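Long-range contact in [PSI+] inducibility protein 3 (Saccharomyces cerevisiae, PDB 1ZX6), which promotes de novo formation of the [PSI+] prion of Sup35 when overproduced and binds Las17, Rsp5 and Sup35, this piece being its SH3 domain: residues A[3-11]-A[21-32]. Residues are numbered along the deposited sequence; the frame is centred on the assembly and turned at random.
Sequences EYVEALYQF and LKPGDKVQLLEK
Val-5 and Val-27 form the hydrogen-bonded pair of an antiparallel ladder between strands 4-7 and 26-32, whose N-to-C directions lie 144° apart over these short strands. Val-5 N is 3.0 Å from Val-27 O, and Val-27 N returns a bond to Val-5 O at 2.9 Å. At the end of strand 4-7, Ala-7 N donates to Asp-25 O, just before strand 26-32, and Ala-7 O accepts from Gly-24 N within the type II turn 22-25. That turn is braced by Lys-22 N, which reaches Asp-25 OD2 from above the carboxylate plane at 2.8 Å. A separate two-bond bridge joins Phe-11 to Leu-21 within the RT loop, the long connection between the two strands. On one face, the Tyr-4 ring lies over Gln-28, whose CA is 3.9 Å from the ring centroid, a CH-pi contact. Gln-28 CG is anti to the backbone N (chi1 -178°), which carries the extended chain along the ring, its amide only 8° from the ring plane; Phe-58 also stacks on Tyr-4. The other face is apolar: Val-5 CG2 meets Val-27 CB at 3.9 Å, and Val-5 CG1 reaches Leu-29 CD2. Ala-7 CB packs on Leu-21 CB at 4.0 Å, where Val-54 and Phe-49 also touch Leu-21. The chemistry is thus divided: main-chain bonds fix the register of strand 4-7 against strand 26-32, aliphatic groups of Val-5, Ala-7, Leu-21 and Val-27 contribute to the SH3 core, and at the outer face a water links Gly-24 O to Lys-26 NZ.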
ATOM      1  N   GLU A   3       6.607  -1.980  10.553  1.00 29.59           N
ATOM      2  CA  GLU A   3       5.740  -2.993   9.867  1.00 29.10           C
ATOM      3  C   GLU A   3       5.776  -2.832   8.360  1.00 27.18           C
ATOM      4  O   GLU A   3       5.596  -1.711   7.867  1.00 26.37           O
ATOM      5  CB  GLU A   3       4.283  -2.826  10.257  1.00 30.96           C
ATOM      6  CG  GLU A   3       3.957  -2.986  11.718  1.00 33.40           C
ATOM      7  CD  GLU A   3       2.471  -3.259  11.929  1.00 34.09           C
ATOM      8  OE1 GLU A   3       1.794  -3.697  10.964  1.00 40.20           O
ATOM      9  OE2 GLU A   3       1.983  -3.035  13.065  1.00 39.27           O
ATOM     10  N   TYR A   4       5.952  -3.956   7.659  1.00 24.21           N
ATOM     11  CA  TYR A   4       5.934  -3.983   6.190  1.00 24.33           C
ATOM     12  C   TYR A   4       4.924  -5.001   5.698  1.00 23.58           C
ATOM     13  O   TYR A   4       4.726  -6.042   6.310  1.00 23.13           O
ATOM     14  CB  TYR A   4       7.309  -4.341   5.610  1.00 25.05           C
ATOM     15  CG  TYR A   4       8.291  -3.182   5.597  1.00 26.63           C
ATOM     16  CD1 TYR A   4       8.863  -2.750   6.763  1.00 25.28           C
ATOM     17  CD2 TYR A   4       8.659  -2.559   4.408  1.00 27.62           C
ATOM     18  CE1 TYR A   4       9.767  -1.701   6.781  1.00 26.54           C
ATOM     19  CE2 TYR A   4       9.565  -1.509   4.412  1.00 25.14           C
ATOM     20  CZ  TYR A   4      10.107  -1.092   5.599  1.00 25.73           C
ATOM     21  OH  TYR A   4      11.008  -0.040   5.615  1.00 28.50           O
ATOM     22  N   VAL A   5       4.291  -4.676   4.579  1.00 23.43           N
ATOM     23  CA  VAL A   5       3.292  -5.518   3.948  1.00 23.05           C
ATOM     24  C   VAL A   5       3.726  -5.769   2.503  1.00 23.60           C
ATOM     25  O   VAL A   5       4.544  -5.023   1.960  1.00 23.27           O
ATOM     26  CB  VAL A   5       1.865  -4.858   4.014  1.00 22.98           C
ATOM     27  CG1 VAL A   5       1.415  -4.712   5.503  1.00 23.14           C
ATOM     28  CG2 VAL A   5       1.813  -3.520   3.324  1.00 22.86           C
ATOM     29  N   GLU A   6       3.152  -6.786   1.885  1.00 23.68           N
ATOM     30  CA  GLU A   6       3.499  -7.115   0.487  1.00 24.89           C
ATOM     31  C   GLU A   6       2.231  -7.071  -0.363  1.00 24.03           C
ATOM     32  O   GLU A   6       1.232  -7.709  -0.024  1.00 22.41           O
ATOM     33  CB  GLU A   6       4.151  -8.501   0.390  1.00 24.79           C
ATOM     34  CG  GLU A   6       4.534  -8.880  -1.045  1.00 24.93           C
ATOM     35  CD  GLU A   6       5.186 -10.265  -1.170  1.00 27.25           C
ATOM     36  OE1 GLU A   6       5.354 -10.969  -0.155  1.00 30.73           O
ATOM     37  OE2 GLU A   6       5.547 -10.629  -2.302  1.00 30.56           O
ATOM     38  N   ALA A   7       2.302  -6.376  -1.504  1.00 23.17           N
ATOM     39  CA  ALA A   7       1.177  -6.317  -2.461  1.00 24.11           C
ATOM     40  C   ALA A   7       0.992  -7.632  -3.199  1.00 24.11           C
ATOM     41  O   ALA A   7       1.971  -8.261  -3.664  1.00 23.18           O
ATOM     42  CB  ALA A   7       1.385  -5.176  -3.476  1.00 24.51           C
ATOM     43  N   LEU A   8      -0.264  -8.077  -3.253  1.00 24.97           N
ATOM     44  CA  LEU A   8      -0.640  -9.340  -3.888  1.00 24.02           C
ATOM     45  C   LEU A   8      -1.298  -9.102  -5.228  1.00 23.91           C
ATOM     46  O   LEU A   8      -1.363 -10.013  -6.055  1.00 23.40           O
ATOM     47  CB  LEU A   8      -1.629 -10.102  -3.018  1.00 26.22           C
ATOM     48  CG  LEU A   8      -1.140 -10.949  -1.858  1.00 30.73           C
ATOM     49  CD1 LEU A   8      -2.339 -11.461  -1.066  1.00 31.13           C
ATOM     50  CD2 LEU A   8      -0.294 -12.101  -2.352  1.00 30.51           C
ATOM     51  N   TYR A   9      -1.818  -7.893  -5.406  1.00 23.79           N
ATOM     52  CA  TYR A   9      -2.605  -7.514  -6.589  1.00 23.12           C
ATOM     53  C   TYR A   9      -2.192  -6.095  -7.025  1.00 23.31           C
ATOM     54  O   TYR A   9      -1.709  -5.292  -6.207  1.00 22.83           O
ATOM     55  CB  TYR A   9      -4.107  -7.509  -6.266  1.00 23.33           C
ATOM     56  CG  TYR A   9      -4.609  -8.728  -5.535  1.00 22.51           C
ATOM     57  CD1 TYR A   9      -4.997  -9.866  -6.213  1.00 22.90           C
ATOM     58  CD2 TYR A   9      -4.737  -8.712  -4.147  1.00 23.30           C
ATOM     59  CE1 TYR A   9      -5.457 -10.986  -5.534  1.00 23.99           C
ATOM     60  CE2 TYR A   9      -5.186  -9.829  -3.460  1.00 22.93           C
ATOM     61  CZ  TYR A   9      -5.537 -10.969  -4.152  1.00 21.68           C
ATOM     62  OH  TYR A   9      -5.989 -12.109  -3.485  1.00 25.54           O
ATOM     63  N   GLN A  10      -2.372  -5.817  -8.310  1.00 22.30           N
ATOM     64  CA  GLN A  10      -2.005  -4.519  -8.918  1.00 21.34           C
ATOM     65  C   GLN A  10      -3.080  -3.483  -8.586  1.00 22.48           C
ATOM     66  O   GLN A  10      -4.243  -3.668  -8.906  1.00 21.30           O
ATOM     67  CB  GLN A  10      -1.814  -4.625 -10.439  1.00 21.80           C
ATOM     68  CG  GLN A  10      -1.374  -3.299 -11.070  1.00 21.54           C
ATOM     69  CD  GLN A  10      -0.786  -3.460 -12.465  1.00 22.12           C
ATOM     70  OE1 GLN A  10      -0.074  -4.424 -12.742  1.00 26.62           O
ATOM     71  NE2 GLN A  10      -1.052  -2.497 -13.328  1.00 21.51           N
ATOM     72  N   PHE A  11      -2.694  -2.446  -7.835  1.00 21.22           N
ATOM     73  CA  PHE A  11      -3.555  -1.308  -7.584  1.00 20.89           C
ATOM     74  C   PHE A  11      -3.118  -0.164  -8.509  1.00 21.67           C
ATOM     75  O   PHE A  11      -2.025   0.366  -8.363  1.00 22.20           O
ATOM     76  CB  PHE A  11      -3.471  -0.904  -6.104  1.00 22.71           C
ATOM     77  CG  PHE A  11      -4.189   0.346  -5.800  1.00 21.40           C
ATOM     78  CD1 PHE A  11      -5.537   0.472  -6.074  1.00 23.40           C
ATOM     79  CD2 PHE A  11      -3.524   1.414  -5.199  1.00 21.83           C
ATOM     80  CE1 PHE A  11      -6.207   1.641  -5.830  1.00 24.36           C
ATOM     81  CE2 PHE A  11      -4.192   2.591  -4.922  1.00 22.87           C
ATOM     82  CZ  PHE A  11      -5.523   2.716  -5.219  1.00 22.06           C
ATOM     83  N   LEU A  21       0.510   0.210  -6.636  1.00 23.16           N
ATOM     84  CA  LEU A  21       1.118  -1.034  -6.167  1.00 23.01           C
ATOM     85  C   LEU A  21       1.208  -2.065  -7.309  1.00 22.74           C
ATOM     86  O   LEU A  21       0.284  -2.194  -8.102  1.00 21.95           O
ATOM     87  CB  LEU A  21       0.305  -1.645  -5.008  1.00 24.59           C
ATOM     88  CG  LEU A  21       0.015  -0.872  -3.724  1.00 28.82           C
ATOM     89  CD1 LEU A  21      -0.965  -1.682  -2.863  1.00 31.87           C
ATOM     90  CD2 LEU A  21       1.288  -0.558  -2.956  1.00 29.54           C
ATOM     91  N   LYS A  22       2.307  -2.792  -7.379  1.00 22.43           N
ATOM     92  CA  LYS A  22       2.403  -3.922  -8.327  1.00 24.72           C
ATOM     93  C   LYS A  22       2.602  -5.145  -7.443  1.00 24.35           C
ATOM     94  O   LYS A  22       3.208  -5.049  -6.397  1.00 22.81           O
ATOM     95  CB  LYS A  22       3.545  -3.749  -9.324  1.00 26.72           C
ATOM     96  CG  LYS A  22       3.326  -2.558 -10.276  1.00 29.93           C
ATOM     97  CD  LYS A  22       3.937  -2.746 -11.651  1.00 30.66           C
ATOM     98  CE  LYS A  22       3.048  -3.563 -12.574  1.00 33.37           C
ATOM     99  NZ  LYS A  22       3.538  -3.550 -13.989  1.00 34.30           N
ATOM    100  N   PRO A  23       2.105  -6.298  -7.857  1.00 23.06           N
ATOM    101  CA  PRO A  23       2.319  -7.468  -7.006  1.00 23.98           C
ATOM    102  C   PRO A  23       3.791  -7.737  -6.705  1.00 23.65           C
ATOM    103  O   PRO A  23       4.627  -7.680  -7.623  1.00 23.68           O
ATOM    104  CB  PRO A  23       1.736  -8.610  -7.850  1.00 23.81           C
ATOM    105  CG  PRO A  23       0.768  -7.947  -8.770  1.00 23.42           C
ATOM    106  CD  PRO A  23       1.375  -6.630  -9.094  1.00 22.86           C
ATOM    107  N   GLY A  24       4.099  -7.990  -5.435  1.00 23.73           N
ATOM    108  CA  GLY A  24       5.453  -8.232  -4.981  1.00 23.73           C
ATOM    109  C   GLY A  24       6.056  -7.029  -4.276  1.00 23.84           C
ATOM    110  O   GLY A  24       7.056  -7.175  -3.585  1.00 27.26           O
ATOM    111  N   ASP A  25       5.476  -5.841  -4.482  1.00 24.45           N
ATOM    112  CA  ASP A  25       5.995  -4.601  -3.887  1.00 24.27           C
ATOM    113  C   ASP A  25       5.859  -4.709  -2.370  1.00 23.64           C
ATOM    114  O   ASP A  25       4.779  -5.018  -1.888  1.00 24.70           O
ATOM    115  CB  ASP A  25       5.166  -3.365  -4.292  1.00 25.57           C
ATOM    116  CG  ASP A  25       5.487  -2.836  -5.685  1.00 23.72           C
ATOM    117  OD1 ASP A  25       6.499  -3.256  -6.283  1.00 26.65           O
ATOM    118  OD2 ASP A  25       4.714  -1.938  -6.148  1.00 25.90           O
ATOM    119  N   LYS A  26       6.947  -4.434  -1.636  1.00 22.64           N
ATOM    120  CA  LYS A  26       6.918  -4.359  -0.165  1.00 24.36           C
ATOM    121  C   LYS A  26       6.828  -2.898   0.260  1.00 23.93           C
ATOM    122  O   LYS A  26       7.585  -2.055  -0.201  1.00 24.29           O
ATOM    123  CB  LYS A  26       8.136  -5.076   0.430  1.00 24.76           C
ATOM    124  CG  LYS A  26       8.129  -6.597   0.099  1.00 25.21           C
ATOM    125  CD  LYS A  26       9.391  -7.349   0.480  1.00 26.37           C
ATOM    126  CE  LYS A  26      10.569  -6.958  -0.363  1.00 26.39           C
ATOM    127  NZ  LYS A  26      10.402  -7.181  -1.835  1.00 23.54           N
ATOM    128  N   VAL A  27       5.887  -2.631   1.160  1.00 23.20           N
ATOM    129  CA  VAL A  27       5.431  -1.299   1.497  1.00 22.51           C
ATOM    130  C   VAL A  27       5.632  -1.109   2.985  1.00 22.47           C
ATOM    131  O   VAL A  27       5.254  -1.973   3.780  1.00 23.81           O
ATOM    132  CB  VAL A  27       3.955  -1.150   1.166  1.00 22.96           C
ATOM    133  CG1 VAL A  27       3.454   0.248   1.430  1.00 24.62           C
ATOM    134  CG2 VAL A  27       3.706  -1.555  -0.280  1.00 24.21           C
ATOM    135  N   GLN A  28       6.242   0.004   3.362  1.00 23.50           N
ATOM    136  CA  GLN A  28       6.354   0.356   4.768  1.00 24.32           C
ATOM    137  C   GLN A  28       4.985   0.855   5.217  1.00 24.57           C
ATOM    138  O   GLN A  28       4.486   1.818   4.677  1.00 25.04           O
ATOM    139  CB  GLN A  28       7.403   1.443   4.976  1.00 23.85           C
ATOM    140  CG  GLN A  28       7.582   1.806   6.428  1.00 25.23           C
ATOM    141  CD  GLN A  28       8.717   2.796   6.682  1.00 26.25           C
ATOM    142  OE1 GLN A  28       9.278   3.389   5.758  1.00 32.84           O
ATOM    143  NE2 GLN A  28       9.084   2.937   7.949  1.00 31.11           N
ATOM    144  N   LEU A  29       4.377   0.203   6.211  1.00 25.05           N
ATOM    145  CA  LEU A  29       3.057   0.604   6.667  1.00 25.86           C
ATOM    146  C   LEU A  29       3.198   1.730   7.671  1.00 25.80           C
ATOM    147  O   LEU A  29       3.784   1.529   8.749  1.00 28.18           O
ATOM    148  CB  LEU A  29       2.330  -0.612   7.276  1.00 27.28           C
ATOM    149  CG  LEU A  29       0.926  -0.449   7.835  1.00 27.37           C
ATOM    150  CD1 LEU A  29      -0.005   0.306   6.911  1.00 31.31           C
ATOM    151  CD2 LEU A  29       0.356  -1.846   8.190  1.00 28.89           C
ATOM    152  N   LEU A  30       2.701   2.919   7.326  1.00 22.97           N
ATOM    153  CA  LEU A  30       2.829   4.094   8.188  1.00 24.34           C
ATOM    154  C   LEU A  30       1.634   4.255   9.139  1.00 21.91           C
ATOM    155  O   LEU A  30       1.804   4.597  10.335  1.00 21.94           O
ATOM    156  CB  LEU A  30       2.964   5.358   7.348  1.00 24.52           C
ATOM    157  CG  LEU A  30       4.198   5.380   6.427  1.00 27.47           C
ATOM    158  CD1 LEU A  30       4.077   6.446   5.347  1.00 26.04           C
ATOM    159  CD2 LEU A  30       5.449   5.637   7.249  1.00 27.82           C
ATOM    160  N   GLU A  31       0.428   4.035   8.630  1.00 22.41           N
ATOM    161  CA  GLU A  31      -0.793   4.161   9.452  1.00 22.61           C
ATOM    162  C   GLU A  31      -1.919   3.300   8.886  1.00 21.99           C
ATOM    163  O   GLU A  31      -2.113   3.215   7.657  1.00 24.43           O
ATOM    164  CB  GLU A  31      -1.260   5.605   9.457  1.00 22.14           C
ATOM    165  CG  GLU A  31      -2.346   5.922  10.488  1.00 23.96           C
ATOM    166  CD  GLU A  31      -2.680   7.411  10.561  1.00 25.50           C
ATOM    167  OE1 GLU A  31      -2.002   8.229   9.893  1.00 29.87           O
ATOM    168  OE2 GLU A  31      -3.647   7.754  11.252  1.00 29.90           O
ATOM    169  N   LYS A  32      -2.667   2.632   9.763  1.00 21.34           N
ATOM    170  CA  LYS A  32      -3.874   1.976   9.316  1.00 21.67           C
ATOM    171  C   LYS A  32      -5.009   2.980   9.467  1.00 21.05           C
ATOM    172  O   LYS A  32      -5.494   3.195  10.576  1.00 20.56           O
ATOM    173  CB  LYS A  32      -4.132   0.689  10.098  1.00 23.12           C
ATOM    174  CG  LYS A  32      -3.023  -0.342   9.934  1.00 23.48           C
ATOM    175  CD  LYS A  32      -3.375  -1.629  10.653  1.00 24.85           C
ATOM    176  CE  LYS A  32      -2.449  -2.774  10.298  1.00 26.03           C
ATOM    177  NZ  LYS A  32      -3.009  -4.109  10.732  1.00 30.64           N
TER
HETATM  178  O   HOH W   1       8.659   0.330  10.081  1.00 40.91           O
HETATM  179  O   HOH W   2       8.638  -9.330  -2.859  1.00 23.15           O